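Local coordinates for protein isoaspartyl dipeptidase (Fervidobacterium islandicum, PDB 7CDH) that probably hydrolyses isoaspartyl (beta-aspartyl) dipeptides as a zinc-dependent M38 metallopeptidase of the amidohydrolase family, at residues A[266-271]-A[275-280]. Numbering follows the deposited sequence.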
loop_
_atom_site.group_PDB
_atom_site.type_symbol
_atom_site.label_atom_id
_atom_site.label_comp_id
_atom_site.label_asym_id
_atom_site.label_seq_id
_atom_site.Cartn_x
_atom_site.Cartn_y
_atom_site.Cartn_z
ATOM N N ASP A 266 9.102 -32.242 39.252
ATOM C CA ASP A 266 7.932 -32.300 40.162
ATOM C C ASP A 266 6.664 -32.282 39.316
ATOM O O ASP A 266 5.749 -33.091 39.567
ATOM C CB ASP A 266 7.951 -31.158 41.173
ATOM C CG ASP A 266 9.208 -31.169 42.030
ATOM O OD1 ASP A 266 9.575 -32.281 42.544
ATOM O OD2 ASP A 266 9.838 -30.078 42.151
ATOM N N ALA A 267 6.609 -31.381 38.342
ATOM C CA ALA A 267 5.428 -31.201 37.477
ATOM C C ALA A 267 5.065 -32.538 36.810
ATOM O O ALA A 267 3.885 -32.920 36.820
ATOM C CB ALA A 267 5.726 -30.101 36.487
ATOM N N ILE A 268 6.040 -33.217 36.227
ATOM C CA ILE A 268 5.807 -34.473 35.455
ATOM C C ILE A 268 5.308 -35.577 36.411
ATOM O O ILE A 268 4.450 -36.415 36.000
ATOM C CB ILE A 268 7.093 -34.876 34.706
ATOM C CG1 ILE A 268 7.333 -33.923 33.538
ATOM C CG2 ILE A 268 7.066 -36.343 34.254
ATOM C CD1 ILE A 268 8.651 -34.131 32.848
ATOM N N CYS A 269 5.851 -35.609 37.627
ATOM C CA CYS A 269 5.524 -36.636 38.650
ATOM C C CYS A 269 4.096 -36.412 39.130
ATOM O O CYS A 269 3.336 -37.386 39.183
ATOM C CB CYS A 269 6.532 -36.636 39.793
ATOM S SG CYS A 269 8.138 -37.293 39.262
ATOM N N GLU A 270 3.723 -35.161 39.367
ATOM C CA GLU A 270 2.333 -34.826 39.729
ATOM C C GLU A 270 1.411 -35.228 38.580
ATOM O O GLU A 270 0.342 -35.770 38.874
ATOM C CB GLU A 270 2.191 -33.356 40.059
ATOM C CG GLU A 270 0.782 -32.982 40.496
ATOM C CD GLU A 270 0.653 -31.599 41.126
ATOM O OE1 GLU A 270 1.706 -31.018 41.481
ATOM O OE2 GLU A 270 -0.502 -31.114 41.279
ATOM N N ALA A 271 1.786 -34.989 37.317
ATOM C CA ALA A 271 0.852 -35.232 36.196
ATOM C C ALA A 271 0.591 -36.741 36.092
ATOM O O ALA A 271 -0.580 -37.113 35.820
ATOM C CB ALA A 271 1.358 -34.625 34.905
ATOM N N GLY A 275 -2.938 -39.178 36.517
ATOM C CA GLY A 275 -3.375 -39.702 35.209
ATOM C C GLY A 275 -3.483 -38.646 34.106
ATOM O O GLY A 275 -4.369 -38.815 33.237
ATOM N N LEU A 276 -2.582 -37.651 34.078
ATOM C CA LEU A 276 -2.578 -36.578 33.066
ATOM C C LEU A 276 -1.242 -36.499 32.316
ATOM O O LEU A 276 -1.052 -35.557 31.543
ATOM C CB LEU A 276 -2.866 -35.270 33.796
ATOM C CG LEU A 276 -4.232 -35.173 34.458
ATOM C CD1 LEU A 276 -4.328 -33.885 35.249
ATOM C CD2 LEU A 276 -5.359 -35.256 33.452
ATOM N N LEU A 277 -0.372 -37.481 32.448
ATOM C CA LEU A 277 0.884 -37.489 31.674
ATOM C C LEU A 277 0.590 -37.536 30.165
ATOM O O LEU A 277 1.490 -37.190 29.393
ATOM C CB LEU A 277 1.751 -38.666 32.104
ATOM C CG LEU A 277 3.214 -38.554 31.678
ATOM C CD1 LEU A 277 3.939 -37.537 32.516
ATOM C CD2 LEU A 277 3.922 -39.889 31.759
ATOM N N ASP A 278 -0.607 -37.896 29.730
ATOM C CA ASP A 278 -0.937 -37.906 28.275
ATOM C C ASP A 278 -1.072 -36.454 27.779
ATOM O O ASP A 278 -1.017 -36.229 26.566
ATOM C CB ASP A 278 -2.158 -38.780 27.976
ATOM C CG ASP A 278 -1.887 -40.292 28.011
ATOM O OD1 ASP A 278 -0.699 -40.687 28.056
ATOM O OD2 ASP A 278 -2.869 -41.085 28.002
ATOM N N ASN A 279 -1.166 -35.488 28.687
ATOM C CA ASN A 279 -1.528 -34.104 28.333
ATOM C C ASN A 279 -0.293 -33.226 28.507
ATOM O O ASN A 279 -0.438 -32.037 28.622
ATOM C CB ASN A 279 -2.738 -33.660 29.164
ATOM C CG ASN A 279 -3.930 -34.560 28.919
ATOM O OD1 ASN A 279 -3.928 -35.716 29.344
ATOM N ND2 ASN A 279 -4.917 -34.059 28.194
ATOM N N VAL A 280 0.896 -33.801 28.529
ATOM C CA VAL A 280 2.102 -33.050 28.950
ATOM C C VAL A 280 3.172 -33.255 27.902
ATOM O O VAL A 280 3.324 -34.388 27.462
ATOM C CB VAL A 280 2.572 -33.496 30.338
ATOM C CG1 VAL A 280 3.999 -33.037 30.588
ATOM C CG2 VAL A 280 1.640 -32.944 31.389
#
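Leu277 lays its CD1 methyl against the last turns of helix 264-273, where it meets both the CG2 methyl of Ile268, at 3.8 Å, and that residue's carbonyl oxygen. Its CG stands anti to the backbone N (chi1 -163°), which brings CD1 in toward Ile268 although the CA-CB bond itself runs past the helix. The two branched chains meet at a slant, methyl on methyl. One turn further on, Ala271 points its CB toward the chain that follows the helix: Val280 CG2 sits 3.9 Å from Ala271 CB, and Leu276 CB approaches more loosely, at 4.4 Å.

The return of the chain is a Schellman motif. Gly275, with its positive phi, is the C' residue, and just beyond it Leu276 N donates to Ala271 O over 2.7 Å. The bond is fairly straight, 162° at the hydrogen, but reaches the oxygen from 27° off the carbonyl plane. After the cap comes a short 3-10 turn at 277-278, and then strand 280-283, which pairs in parallel with strand 245-248, as expected of a helix-to-strand link in the TIM-barrel-like amidohydrolase fold. Leu247 of strand 245-248 touches Ile268 and Val280 alike, while Leu236 of helix 229-240 packs on Leu276.

Chemically, one directional backbone bond satisfies the carbonyl of Ala271 at the helix end, while the rest of the contact is buried aliphatic packing, which is consistent with a well-defined exit from the helix.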